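Local coordinates for protein acetyltransferase (Elizabethkingia anophelis, PDB 6AO7) that is a dimeric GNAT-family enzyme that binds acetyl-CoA and probably transfers its acetyl group to an acceptor, at residues Leu30-Ser35 with Ile73-Val78; Leu121-Gly126 with Ile156-Glu161; Asn113-Gln118 with Ile145-Ile150. All blocks are in the same frame, centred on the assembly; numbering follows the deposited sequence.

Interaction 1: residues Leu30-Ser35 with Ile73-Val78; sequences LLADPS and IKNIAV. With ACO (acetyl coenzyme *a), chain B.
Where the acetyl-bearing arm of acetyl-CoA enters the pocket, A32 of helix 26-32 packs over strand 70-78. Its CB sits 3.4 Å from N75 OD1 and also 3.4 Å from I76 O, with A77 CB a looser neighbour at 4.1 Å. L31 sets its CD1 methyl against V78 O. The amide of N75 comes within reach because CG is anti to the backbone N (chi1 -167°); its ND2 lies against D33 CB while bonding to L29 O and Y42 OH. As in other GNAT enzymes, this strand offers its backbone edge to the cofactor, and the pantetheine runs beside it like an extra strand. I76 N gives a hydrogen bond to the acetyl oxygen O of acetyl-CoA at 3.1 Å. I76 O receives one from N4P of acetyl-CoA at 2.8 Å. V78 N holds O9P of the same cofactor at 2.8 Å. D33 OD1 accepts from S35 N in an Asx turn and also bonds to Y141 OH, while OD2 bonds to Y42 OH.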
loop_
_atom_site.group_PDB
_atom_site.type_symbol
_atom_site.label_atom_id
_atom_site.label_comp_id
_atom_site.label_asym_id
_atom_site.label_seq_id
_atom_site.Cartn_x
_atom_site.Cartn_y
_atom_site.Cartn_z
ATOM N N LEU A 30 -16.808 12.495 -9.175
ATOM C CA LEU A 30 -17.338 11.148 -9.027
ATOM C C LEU A 30 -16.341 10.083 -9.460
ATOM O O LEU A 30 -16.514 8.922 -9.085
ATOM C CB LEU A 30 -18.642 10.997 -9.820
ATOM C CG LEU A 30 -19.889 11.674 -9.220
ATOM C CD1 LEU A 30 -21.035 11.785 -10.242
ATOM C CD2 LEU A 30 -20.372 10.939 -7.968
ATOM N N LEU A 31 -15.325 10.436 -10.255
ATOM C CA LEU A 31 -14.286 9.459 -10.565
ATOM C C LEU A 31 -13.516 9.084 -9.311
ATOM O O LEU A 31 -13.023 7.952 -9.198
ATOM C CB LEU A 31 -13.317 10.000 -11.614
ATOM C CG LEU A 31 -13.860 10.378 -12.990
ATOM C CD1 LEU A 31 -12.739 11.016 -13.789
ATOM C CD2 LEU A 31 -14.447 9.165 -13.726
ATOM N N ALA A 32 -13.424 10.015 -8.358
ATOM C CA ALA A 32 -12.650 9.835 -7.140
ATOM C C ALA A 32 -13.496 9.416 -5.945
ATOM O O ALA A 32 -12.958 8.827 -5.003
ATOM C CB ALA A 32 -11.895 11.129 -6.802
ATOM N N ASP A 33 -14.796 9.697 -5.964
ATOM C CA ASP A 33 -15.689 9.383 -4.859
ATOM C C ASP A 33 -17.063 9.040 -5.427
ATOM O O ASP A 33 -17.743 9.919 -5.973
ATOM C CB ASP A 33 -15.764 10.573 -3.898
ATOM C CG ASP A 33 -16.581 10.281 -2.634
ATOM O OD1 ASP A 33 -17.453 9.376 -2.637
ATOM O OD2 ASP A 33 -16.352 10.990 -1.628
ATOM N N PRO A 34 -17.503 7.780 -5.325
ATOM C CA PRO A 34 -18.751 7.372 -5.983
ATOM C C PRO A 34 -20.013 7.950 -5.358
ATOM O O PRO A 34 -21.103 7.760 -5.916
ATOM C CB PRO A 34 -18.725 5.845 -5.856
ATOM C CG PRO A 34 -17.866 5.587 -4.665
ATOM C CD PRO A 34 -16.812 6.648 -4.687
ATOM N N SER A 35 -19.916 8.663 -4.239
ATOM C CA SER A 35 -21.091 9.152 -3.527
ATOM C C SER A 35 -21.233 10.655 -3.741
ATOM O O SER A 35 -20.477 11.441 -3.161
ATOM C CB SER A 35 -20.999 8.826 -2.041
ATOM O OG SER A 35 -22.020 9.519 -1.345
ATOM N N ILE A 73 -6.956 16.208 1.602
ATOM C CA ILE A 73 -7.381 16.105 0.210
ATOM C C ILE A 73 -8.534 15.109 0.200
ATOM O O ILE A 73 -8.307 13.896 0.208
ATOM C CB ILE A 73 -6.241 15.648 -0.699
ATOM C CG1 ILE A 73 -5.017 16.549 -0.504
ATOM C CG2 ILE A 73 -6.727 15.580 -2.175
ATOM C CD1 ILE A 73 -3.802 16.071 -1.286
ATOM N N LYS A 74 -9.770 15.613 0.227
ATOM C CA LYS A 74 -10.929 14.730 0.219
ATOM C C LYS A 74 -11.212 14.168 -1.165
ATOM O O LYS A 74 -11.920 13.161 -1.282
ATOM C CB LYS A 74 -12.176 15.463 0.721
ATOM C CG LYS A 74 -12.431 15.413 2.252
ATOM C CD LYS A 74 -12.888 14.036 2.738
ATOM C CE LYS A 74 -13.679 14.140 4.052
ATOM N NZ LYS A 74 -14.009 12.799 4.629
ATOM N N ASN A 75 -10.700 14.809 -2.210
ATOM C CA ASN A 75 -11.028 14.409 -3.572
ATOM C C ASN A 75 -9.943 14.932 -4.493
ATOM O O ASN A 75 -9.540 16.085 -4.380
ATOM C CB ASN A 75 -12.403 14.955 -3.992
ATOM C CG ASN A 75 -12.922 14.313 -5.264
ATOM O OD1 ASN A 75 -12.322 14.459 -6.329
ATOM N ND2 ASN A 75 -14.068 13.640 -5.167
ATOM N N ILE A 76 -9.419 14.068 -5.355
ATOM C CA ILE A 76 -8.492 14.505 -6.390
ATOM C C ILE A 76 -8.736 13.634 -7.615
ATOM O O ILE A 76 -8.781 12.400 -7.512
ATOM C CB ILE A 76 -7.015 14.452 -5.938
ATOM C CG1 ILE A 76 -6.109 15.021 -7.035
ATOM C CG2 ILE A 76 -6.578 13.029 -5.562
ATOM C CD1 ILE A 76 -4.625 14.984 -6.672
ATOM N N ALA A 77 -8.925 14.267 -8.770
ATOM C CA ALA A 77 -9.298 13.495 -9.955
ATOM C C ALA A 77 -8.735 14.131 -11.219
ATOM O O ALA A 77 -8.586 15.351 -11.307
ATOM C CB ALA A 77 -10.822 13.374 -10.087
ATOM N N VAL A 78 -8.438 13.282 -12.202
ATOM C CA VAL A 78 -8.004 13.709 -13.522
ATOM C C VAL A 78 -8.859 12.980 -14.539
ATOM O O VAL A 78 -9.073 11.767 -14.414
ATOM C CB VAL A 78 -6.509 13.411 -13.748
ATOM C CG1 VAL A 78 -6.128 13.618 -15.194
ATOM C CG2 VAL A 78 -5.666 14.279 -12.825
HETATM N N1A ACO B . 1.724 0.843 -9.743
HETATM C C2A ACO B . 2.021 2.045 -9.247
HETATM N N3A ACO B . 2.184 3.202 -9.893
HETATM C C4A ACO B . 2.038 3.041 -11.211
HETATM C C5A ACO B . 1.756 1.857 -11.877
HETATM C C6A ACO B . 1.583 0.707 -11.080
HETATM N N6A ACO B . 1.307 -0.506 -11.567
HETATM N N7A ACO B . 1.739 2.057 -13.249
HETATM C C8A ACO B . 2.001 3.337 -13.379
HETATM N N9A ACO B . 2.186 3.994 -12.189
HETATM C C1B ACO B . 2.540 5.397 -11.979
HETATM C C2B ACO B . 2.913 6.196 -13.216
HETATM O O2B ACO B . 4.214 5.886 -13.694
HETATM C C3B ACO B . 2.876 7.599 -12.613
HETATM O O3B ACO B . 4.044 7.860 -11.808
HETATM P P3B ACO B . 5.397 8.574 -12.301
HETATM O O7A ACO B . 6.050 7.590 -13.294
HETATM O O8A ACO B . 4.970 9.937 -12.894
HETATM O O9A ACO B . 6.256 8.782 -11.085
HETATM C C4B ACO B . 1.752 7.512 -11.568
HETATM O O4B ACO B . 1.445 6.102 -11.432
HETATM C C5B ACO B . 0.531 8.331 -11.914
HETATM O O5B ACO B . 1.042 9.671 -12.096
HETATM P P1A ACO B . 0.166 10.865 -12.852
HETATM O O1A ACO B . 0.154 10.770 -14.329
HETATM O O2A ACO B . 0.774 12.171 -12.362
HETATM O O3A ACO B . -1.283 10.596 -12.246
HETATM P P2A ACO B . -2.743 10.964 -12.776
HETATM O O4A ACO B . -2.549 12.102 -13.700
HETATM O O5A ACO B . -3.319 9.741 -13.467
HETATM O O6A ACO B . -3.637 11.278 -11.499
HETATM C CBP ACO B . -5.278 10.133 -10.136
HETATM C CCP ACO B . -3.801 10.295 -10.471
HETATM C CDP ACO B . -5.801 11.468 -9.579
HETATM C CEP ACO B . -5.418 9.042 -9.062
HETATM C CAP ACO B . -6.075 9.781 -11.420
HETATM O OAP ACO B . -5.547 8.611 -12.022
HETATM C C9P ACO B . -7.583 9.677 -11.245
HETATM O O9P ACO B . -8.275 10.688 -11.277
HETATM N N8P ACO B . -8.078 8.469 -10.998
HETATM C C7P ACO B . -9.489 8.253 -10.711
HETATM C C6P ACO B . -9.952 9.012 -9.471
HETATM C C5P ACO B . -9.185 8.608 -8.233
HETATM O O5P ACO B . -8.913 7.432 -8.008
HETATM N N4P ACO B . -8.834 9.593 -7.411
HETATM C C3P ACO B . -8.142 9.379 -6.145
HETATM C C2P ACO B . -9.031 8.729 -5.106
HETATM S S1P ACO B . -8.555 8.983 -3.355
HETATM C C ACO B . -9.172 10.631 -3.112
HETATM O O ACO B . -9.675 11.272 -3.994
HETATM C CH3 ACO B . -8.952 11.143 -1.721
#

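Interaction 2: residues Leu121-Gly126 with Ile156-Glu161. With ACO (acetyl coenzyme *a), chain B.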
loop_
_atom_site.group_PDB
_atom_site.type_symbol
_atom_site.label_atom_id
_atom_site.label_comp_id
_atom_site.label_asym_id
_atom_site.label_seq_id
_atom_site.Cartn_x
_atom_site.Cartn_y
_atom_site.Cartn_z
ATOM N N LEU A 121 1.988 6.786 -5.938
ATOM C CA LEU A 121 2.018 8.176 -6.392
ATOM C C LEU A 121 2.091 9.145 -5.219
ATOM O O LEU A 121 2.883 10.096 -5.238
ATOM C CB LEU A 121 0.794 8.476 -7.255
ATOM C CG LEU A 121 0.636 9.930 -7.738
ATOM C CD1 LEU A 121 1.795 10.323 -8.642
ATOM C CD2 LEU A 121 -0.676 10.103 -8.502
ATOM N N TYR A 122 1.251 8.945 -4.199
ATOM C CA TYR A 122 1.257 9.887 -3.076
ATOM C C TYR A 122 2.589 9.837 -2.328
ATOM O O TYR A 122 3.127 10.876 -1.926
ATOM C CB TYR A 122 0.067 9.612 -2.139
ATOM C CG TYR A 122 -1.287 9.606 -2.864
ATOM C CD1 TYR A 122 -2.286 8.698 -2.511
ATOM C CD2 TYR A 122 -1.551 10.486 -3.891
ATOM C CE1 TYR A 122 -3.501 8.660 -3.171
ATOM C CE2 TYR A 122 -2.784 10.471 -4.553
ATOM C CZ TYR A 122 -3.754 9.554 -4.184
ATOM O OH TYR A 122 -4.973 9.504 -4.861
ATOM N N GLN A 123 3.170 8.649 -2.175
ATOM C CA GLN A 123 4.469 8.568 -1.511
ATOM C C GLN A 123 5.560 9.238 -2.331
ATOM O O GLN A 123 6.468 9.863 -1.765
ATOM C CB GLN A 123 4.835 7.113 -1.232
ATOM C CG GLN A 123 3.914 6.484 -0.219
ATOM C CD GLN A 123 4.408 5.115 0.146
ATOM O OE1 GLN A 123 5.358 4.981 0.906
ATOM N NE2 GLN A 123 3.786 4.088 -0.419
ATOM N N LYS A 124 5.502 9.102 -3.660
ATOM C CA LYS A 124 6.441 9.806 -4.531
ATOM C C LYS A 124 6.461 11.304 -4.237
ATOM O O LYS A 124 7.513 11.948 -4.327
ATOM C CB LYS A 124 6.081 9.556 -6.000
ATOM C CG LYS A 124 6.965 10.294 -6.996
ATOM C CD LYS A 124 6.307 10.374 -8.378
ATOM C CE LYS A 124 7.118 11.242 -9.337
ATOM N NZ LYS A 124 6.519 11.252 -10.706
ATOM N N TYR A 125 5.309 11.882 -3.893
ATOM C CA TYR A 125 5.232 13.313 -3.639
ATOM C C TYR A 125 5.323 13.675 -2.156
ATOM O O TYR A 125 5.078 14.829 -1.789
ATOM C CB TYR A 125 3.969 13.889 -4.273
ATOM C CG TYR A 125 4.134 14.045 -5.774
ATOM C CD1 TYR A 125 4.729 15.184 -6.311
ATOM C CD2 TYR A 125 3.740 13.043 -6.651
ATOM C CE1 TYR A 125 4.901 15.330 -7.680
ATOM C CE2 TYR A 125 3.907 13.186 -8.030
ATOM C CZ TYR A 125 4.493 14.329 -8.534
ATOM O OH TYR A 125 4.665 14.486 -9.897
ATOM N N GLY A 126 5.701 12.733 -1.304
ATOM C CA GLY A 126 6.099 13.068 0.051
ATOM C C GLY A 126 5.174 12.585 1.140
ATOM O O GLY A 126 5.458 12.825 2.317
ATOM N N ILE A 156 -6.542 3.628 3.675
ATOM C CA ILE A 156 -5.154 3.875 4.042
ATOM C C ILE A 156 -4.938 5.374 4.079
ATOM O O ILE A 156 -5.141 6.062 3.071
ATOM C CB ILE A 156 -4.185 3.217 3.050
ATOM C CG1 ILE A 156 -4.503 1.736 2.931
ATOM C CG2 ILE A 156 -2.748 3.471 3.484
ATOM C CD1 ILE A 156 -3.734 1.081 1.814
ATOM N N LEU A 157 -4.541 5.893 5.236
ATOM C CA LEU A 157 -4.351 7.327 5.409
ATOM C C LEU A 157 -2.865 7.643 5.316
ATOM O O LEU A 157 -2.052 6.998 5.986
ATOM C CB LEU A 157 -4.916 7.779 6.759
ATOM C CG LEU A 157 -5.533 9.172 6.913
ATOM C CD1 LEU A 157 -6.814 9.297 6.103
ATOM C CD2 LEU A 157 -5.795 9.496 8.372
ATOM N N LEU A 158 -2.514 8.627 4.496
ATOM C CA LEU A 158 -1.139 9.078 4.352
ATOM C C LEU A 158 -1.044 10.543 4.750
ATOM O O LEU A 158 -1.981 11.311 4.553
ATOM C CB LEU A 158 -0.617 8.914 2.912
ATOM C CG LEU A 158 -0.728 7.537 2.257
ATOM C CD1 LEU A 158 -2.059 7.378 1.512
ATOM C CD2 LEU A 158 0.453 7.306 1.276
ATOM N N THR A 159 0.114 10.928 5.279
ATOM C CA THR A 159 0.295 12.231 5.896
ATOM C C THR A 159 1.610 12.821 5.445
ATOM O O THR A 159 2.631 12.135 5.417
ATOM C CB THR A 159 0.312 12.159 7.426
ATOM O OG1 THR A 159 -0.883 11.525 7.892
ATOM C CG2 THR A 159 0.407 13.552 8.012
ATOM N N MET A 160 1.586 14.105 5.128
ATOM C CA MET A 160 2.786 14.834 4.757
ATOM C C MET A 160 2.966 15.982 5.731
ATOM O O MET A 160 2.035 16.768 5.933
ATOM C CB MET A 160 2.690 15.372 3.334
ATOM C CG MET A 160 3.859 16.237 2.955
ATOM S SD MET A 160 3.543 17.055 1.389
ATOM C CE MET A 160 4.869 18.258 1.370
ATOM N N GLU A 161 4.149 16.076 6.337
ATOM C CA GLU A 161 4.463 17.222 7.183
ATOM C C GLU A 161 4.853 18.385 6.280
ATOM O O GLU A 161 5.762 18.257 5.454
ATOM C CB GLU A 161 5.578 16.881 8.171
HETATM N N1A ACO B . 1.724 0.843 -9.743
HETATM C C2A ACO B . 2.021 2.045 -9.247
HETATM N N3A ACO B . 2.184 3.202 -9.893
HETATM C C4A ACO B . 2.038 3.041 -11.211
HETATM C C5A ACO B . 1.756 1.857 -11.877
HETATM C C6A ACO B . 1.583 0.707 -11.080
HETATM N N6A ACO B . 1.307 -0.506 -11.567
HETATM N N7A ACO B . 1.739 2.057 -13.249
HETATM C C8A ACO B . 2.001 3.337 -13.379
HETATM N N9A ACO B . 2.186 3.994 -12.189
HETATM C C1B ACO B . 2.540 5.397 -11.979
HETATM C C2B ACO B . 2.913 6.196 -13.216
HETATM O O2B ACO B . 4.214 5.886 -13.694
HETATM C C3B ACO B . 2.876 7.599 -12.613
HETATM O O3B ACO B . 4.044 7.860 -11.808
HETATM P P3B ACO B . 5.397 8.574 -12.301
HETATM O O7A ACO B . 6.050 7.590 -13.294
HETATM O O8A ACO B . 4.970 9.937 -12.894
HETATM O O9A ACO B . 6.256 8.782 -11.085
HETATM C C4B ACO B . 1.752 7.512 -11.568
HETATM O O4B ACO B . 1.445 6.102 -11.432
HETATM C C5B ACO B . 0.531 8.331 -11.914
HETATM O O5B ACO B . 1.042 9.671 -12.096
HETATM P P1A ACO B . 0.166 10.865 -12.852
HETATM O O1A ACO B . 0.154 10.770 -14.329
HETATM O O2A ACO B . 0.774 12.171 -12.362
HETATM O O3A ACO B . -1.283 10.596 -12.246
HETATM P P2A ACO B . -2.743 10.964 -12.776
HETATM O O4A ACO B . -2.549 12.102 -13.700
HETATM O O5A ACO B . -3.319 9.741 -13.467
HETATM O O6A ACO B . -3.637 11.278 -11.499
HETATM C CBP ACO B . -5.278 10.133 -10.136
HETATM C CCP ACO B . -3.801 10.295 -10.471
HETATM C CDP ACO B . -5.801 11.468 -9.579
HETATM C CEP ACO B . -5.418 9.042 -9.062
HETATM C CAP ACO B . -6.075 9.781 -11.420
HETATM O OAP ACO B . -5.547 8.611 -12.022
HETATM C C9P ACO B . -7.583 9.677 -11.245
HETATM O O9P ACO B . -8.275 10.688 -11.277
HETATM N N8P ACO B . -8.078 8.469 -10.998
HETATM C C7P ACO B . -9.489 8.253 -10.711
HETATM C C6P ACO B . -9.952 9.012 -9.471
HETATM C C5P ACO B . -9.185 8.608 -8.233
HETATM O O5P ACO B . -8.913 7.432 -8.008
HETATM N N4P ACO B . -8.834 9.593 -7.411
HETATM C C3P ACO B . -8.142 9.379 -6.145
HETATM C C2P ACO B . -9.031 8.729 -5.106
HETATM S S1P ACO B . -8.555 8.983 -3.355
HETATM C C ACO B . -9.172 10.631 -3.112
HETATM O O ACO B . -9.675 11.272 -3.994
HETATM C CH3 ACO B . -8.952 11.143 -1.721
#
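G126 N donates to Q123 O at 3.0 Å as helix 116-124 ends, and both residues touch strand 155-161. The sheet side answers chiefly with L158. Its CD2 methyl nestles against two successive helical residues, 3.9 Å from Q123 CG and 4.1 Å from Y122 CB, and the Q123 and L158 side chains cross at about a right angle. CD1 of the same leucine meets the Y122 ring obliquely. Further along, M160 extends with CG anti to the backbone N (chi1 175°), which lays its CG 3.8 Å from G126 O and brings SD near Y125 O. The far ends of the helical side chains lead to other partners. Y122 OH lies 3.9 Å from the thioester sulphur S1P of acetyl-CoA and bonds to Q118 OE1. Q123 OE1 accepts from N113 ND2 of the second subunit. K124 stretches out to the 3'-phosphate of acetyl-CoA, where its NZ sits against O8A and O9A; the O8A bond is weak and the O9A separation doubtfully short. At positive phi (112°), G126 is the C-prime residue of a Schellman motif, in which F127 N also bonds back to Y122 O, closing the helix just before strand 128-133.

Interaction 3: residues Asn113-Gln118 with Ile145-Ile150; sequences NSSTGQ and IWENGI. With ACO (acetyl coenzyme *a), chain B.
S114 and S115 both donate their hydroxyls to one carboxylate oxygen of E147. S114 OG reaches E147 OE1 at 2.8 Å on the anti lone pair, and S115 OG reaches it at 2.6 Å on the syn lone pair, so a single oxygen is gripped from two directions and the turn of the carboxylate is largely fixed. The S114 hydroxyl sits between the backbone N and the carbonyl carbon (chi1 47°), with its OG 3.4 Å from E147 CB. A water makes the second polar link: it donates to S114 O at 2.7 Å, accepts from N148 ND2 at 2.9 Å and bonds to T116 OG1.

Van der Waals contact is slight. I150 sets its CB 3.8 Å from S114 CB, and its CG2 lies 3.9 Å from ND2 of N113, whose OD1 accepts from D154 N and whose ND2 bonds to E151 O. Towards the cofactor, Q118 brings NE2 to 3.0 Å from acetyl-CoA O5P, while its OE1, shared with Y122, bonds to T111 OG1.

E147 to I150 form a type I' turn, closed by mutual backbone bonds between its end residues and joining the short antiparallel strands 146-147 and 150-151. This hairpin rests on the connection from strand 106-112 to helix 116-124. S115 holds the N-cap position of that helix, though its hydroxyl goes to E147 and makes no capping bond, and Y120 of the second subunit packs on T116 and N148.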
loop_
_atom_site.group_PDB
_atom_site.type_symbol
_atom_site.label_atom_id
_atom_site.label_comp_id
_atom_site.label_asym_id
_atom_site.label_seq_id
_atom_site.Cartn_x
_atom_site.Cartn_y
_atom_site.Cartn_z
ATOM N N ASN A 113 -7.496 0.383 0.274
ATOM C CA ASN A 113 -6.451 -0.629 0.442
ATOM C C ASN A 113 -6.052 -1.261 -0.892
ATOM O O ASN A 113 -4.905 -1.674 -1.062
ATOM C CB ASN A 113 -6.895 -1.711 1.431
ATOM C CG ASN A 113 -8.193 -2.387 1.031
ATOM O OD1 ASN A 113 -9.273 -1.906 1.352
ATOM N ND2 ASN A 113 -8.090 -3.532 0.357
ATOM N N SER A 114 -6.973 -1.335 -1.839
ATOM C CA SER A 114 -6.711 -1.942 -3.139
ATOM C C SER A 114 -6.034 -0.992 -4.121
ATOM O O SER A 114 -5.632 -1.437 -5.203
ATOM C CB SER A 114 -8.028 -2.429 -3.734
ATOM O OG SER A 114 -9.008 -1.402 -3.617
ATOM N N SER A 115 -5.884 0.283 -3.761
ATOM C CA SER A 115 -5.375 1.325 -4.661
ATOM C C SER A 115 -3.853 1.399 -4.620
ATOM O O SER A 115 -3.270 2.439 -4.298
ATOM C CB SER A 115 -5.969 2.680 -4.287
ATOM O OG SER A 115 -7.367 2.680 -4.410
ATOM N N THR A 116 -3.208 0.266 -4.949
ATOM C CA THR A 116 -1.768 0.164 -4.755
ATOM C C THR A 116 -0.999 1.084 -5.692
ATOM O O THR A 116 0.053 1.604 -5.309
ATOM C CB THR A 116 -1.308 -1.298 -4.903
ATOM O OG1 THR A 116 -1.599 -1.792 -6.225
ATOM C CG2 THR A 116 -2.015 -2.167 -3.879
ATOM N N GLY A 117 -1.503 1.318 -6.911
ATOM C CA GLY A 117 -0.899 2.335 -7.758
ATOM C C GLY A 117 -0.898 3.717 -7.133
ATOM O O GLY A 117 0.102 4.439 -7.201
ATOM N N GLN A 118 -2.027 4.120 -6.532
ATOM C CA GLN A 118 -2.095 5.418 -5.875
ATOM C C GLN A 118 -1.170 5.487 -4.664
ATOM O O GLN A 118 -0.629 6.552 -4.354
ATOM C CB GLN A 118 -3.530 5.724 -5.436
ATOM C CG GLN A 118 -4.540 5.988 -6.568
ATOM C CD GLN A 118 -5.916 6.311 -5.996
ATOM O OE1 GLN A 118 -6.024 7.024 -5.003
ATOM N NE2 GLN A 118 -6.968 5.733 -6.579
ATOM N N ILE A 145 -16.859 -2.014 -3.120
ATOM C CA ILE A 145 -16.014 -1.438 -4.161
ATOM C C ILE A 145 -14.817 -2.354 -4.378
ATOM O O ILE A 145 -14.226 -2.841 -3.411
ATOM C CB ILE A 145 -15.545 -0.020 -3.778
ATOM C CG1 ILE A 145 -16.747 0.893 -3.492
ATOM C CG2 ILE A 145 -14.641 0.541 -4.858
ATOM C CD1 ILE A 145 -17.116 1.000 -2.007
ATOM N N TRP A 146 -14.449 -2.571 -5.641
ATOM C CA TRP A 146 -13.400 -3.514 -5.993
ATOM C C TRP A 146 -12.403 -2.898 -6.968
ATOM O O TRP A 146 -12.775 -2.143 -7.867
ATOM C CB TRP A 146 -13.982 -4.763 -6.632
ATOM C CG TRP A 146 -14.843 -5.612 -5.751
ATOM C CD1 TRP A 146 -16.148 -5.391 -5.413
ATOM C CD2 TRP A 146 -14.476 -6.849 -5.148
ATOM N NE1 TRP A 146 -16.612 -6.418 -4.623
ATOM C CE2 TRP A 146 -15.602 -7.323 -4.440
ATOM C CE3 TRP A 146 -13.298 -7.607 -5.132
ATOM C CZ2 TRP A 146 -15.582 -8.510 -3.713
ATOM C CZ3 TRP A 146 -13.278 -8.784 -4.413
ATOM C CH2 TRP A 146 -14.415 -9.226 -3.711
ATOM N N GLU A 147 -11.141 -3.299 -6.828
ATOM C CA GLU A 147 -10.054 -2.819 -7.673
ATOM C C GLU A 147 -9.059 -3.952 -7.843
ATOM O O GLU A 147 -8.618 -4.523 -6.844
ATOM C CB GLU A 147 -9.336 -1.626 -7.034
ATOM C CG GLU A 147 -9.812 -0.242 -7.376
ATOM C CD GLU A 147 -8.925 0.809 -6.722
ATOM O OE1 GLU A 147 -8.544 0.606 -5.550
ATOM O OE2 GLU A 147 -8.593 1.824 -7.374
ATOM N N ASN A 148 -8.687 -4.265 -9.085
ATOM C CA ASN A 148 -7.659 -5.273 -9.332
ATOM C C ASN A 148 -8.039 -6.615 -8.732
ATOM O O ASN A 148 -7.169 -7.403 -8.352
ATOM C CB ASN A 148 -6.301 -4.835 -8.767
ATOM C CG ASN A 148 -5.697 -3.691 -9.535
ATOM O OD1 ASN A 148 -5.695 -3.691 -10.764
ATOM N ND2 ASN A 148 -5.172 -2.708 -8.815
ATOM N N GLY A 149 -9.340 -6.864 -8.605
ATOM C CA GLY A 149 -9.810 -8.091 -8.003
ATOM C C GLY A 149 -9.676 -8.149 -6.502
ATOM O O GLY A 149 -9.857 -9.228 -5.926
ATOM N N ILE A 150 -9.358 -7.026 -5.864
ATOM C CA ILE A 150 -9.266 -6.894 -4.409
ATOM C C ILE A 150 -10.456 -6.067 -3.952
ATOM O O ILE A 150 -10.754 -5.029 -4.549
ATOM C CB ILE A 150 -7.962 -6.197 -3.973
ATOM C CG1 ILE A 150 -6.749 -6.883 -4.580
ATOM C CG2 ILE A 150 -7.852 -6.161 -2.453
ATOM C CD1 ILE A 150 -6.784 -8.349 -4.421
HETATM N N1A ACO B . 1.724 0.843 -9.743
HETATM C C2A ACO B . 2.021 2.045 -9.247
HETATM N N3A ACO B . 2.184 3.202 -9.893
HETATM C C4A ACO B . 2.038 3.041 -11.211
HETATM C C5A ACO B . 1.756 1.857 -11.877
HETATM C C6A ACO B . 1.583 0.707 -11.080
HETATM N N6A ACO B . 1.307 -0.506 -11.567
HETATM N N7A ACO B . 1.739 2.057 -13.249
HETATM C C8A ACO B . 2.001 3.337 -13.379
HETATM N N9A ACO B . 2.186 3.994 -12.189
HETATM C C1B ACO B . 2.540 5.397 -11.979
HETATM C C2B ACO B . 2.913 6.196 -13.216
HETATM O O2B ACO B . 4.214 5.886 -13.694
HETATM C C3B ACO B . 2.876 7.599 -12.613
HETATM O O3B ACO B . 4.044 7.860 -11.808
HETATM P P3B ACO B . 5.397 8.574 -12.301
HETATM O O7A ACO B . 6.050 7.590 -13.294
HETATM O O8A ACO B . 4.970 9.937 -12.894
HETATM O O9A ACO B . 6.256 8.782 -11.085
HETATM C C4B ACO B . 1.752 7.512 -11.568
HETATM O O4B ACO B . 1.445 6.102 -11.432
HETATM C C5B ACO B . 0.531 8.331 -11.914
HETATM O O5B ACO B . 1.042 9.671 -12.096
HETATM P P1A ACO B . 0.166 10.865 -12.852
HETATM O O1A ACO B . 0.154 10.770 -14.329
HETATM O O2A ACO B . 0.774 12.171 -12.362
HETATM O O3A ACO B . -1.283 10.596 -12.246
HETATM P P2A ACO B . -2.743 10.964 -12.776
HETATM O O4A ACO B . -2.549 12.102 -13.700
HETATM O O5A ACO B . -3.319 9.741 -13.467
HETATM O O6A ACO B . -3.637 11.278 -11.499
HETATM C CBP ACO B . -5.278 10.133 -10.136
HETATM C CCP ACO B . -3.801 10.295 -10.471
HETATM C CDP ACO B . -5.801 11.468 -9.579
HETATM C CEP ACO B . -5.418 9.042 -9.062
HETATM C CAP ACO B . -6.075 9.781 -11.420
HETATM O OAP ACO B . -5.547 8.611 -12.022
HETATM C C9P ACO B . -7.583 9.677 -11.245
HETATM O O9P ACO B . -8.275 10.688 -11.277
HETATM N N8P ACO B . -8.078 8.469 -10.998
HETATM C C7P ACO B . -9.489 8.253 -10.711
HETATM C C6P ACO B . -9.952 9.012 -9.471
HETATM C C5P ACO B . -9.185 8.608 -8.233
HETATM O O5P ACO B . -8.913 7.432 -8.008
HETATM N N4P ACO B . -8.834 9.593 -7.411
HETATM C C3P ACO B . -8.142 9.379 -6.145
HETATM C C2P ACO B . -9.031 8.729 -5.106
HETATM S S1P ACO B . -8.555 8.983 -3.355
HETATM C C ACO B . -9.172 10.631 -3.112
HETATM O O ACO B . -9.675 11.272 -3.994
HETATM C CH3 ACO B . -8.952 11.143 -1.721
HETATM O O HOH W 1 -4.204 -3.478 -6.200
#

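All three interactions meet acetyl-CoA, along overlapping parts of it. Interaction 1 holds the pantetheine arm and acetyl group, interaction 2 reaches the 3'-phosphate and the thioester region, and interaction 3 supplies Q118 beside the pantetheine and G117 near the adenine. Their centres lie about 15 to 17 Å apart. Interactions 1 and 2 touch near the thioester, with I76 CG2 3.9 Å from Y122 OH. Interactions 2 and 3 share helix 116-124, one at each end, and meet where I156 CD1 packs 3.5 Å from N113 CA; both also contact the second subunit. Interactions 1 and 3 do not touch, their nearest atoms being about 5 Å apart, yet the cofactor is common to both.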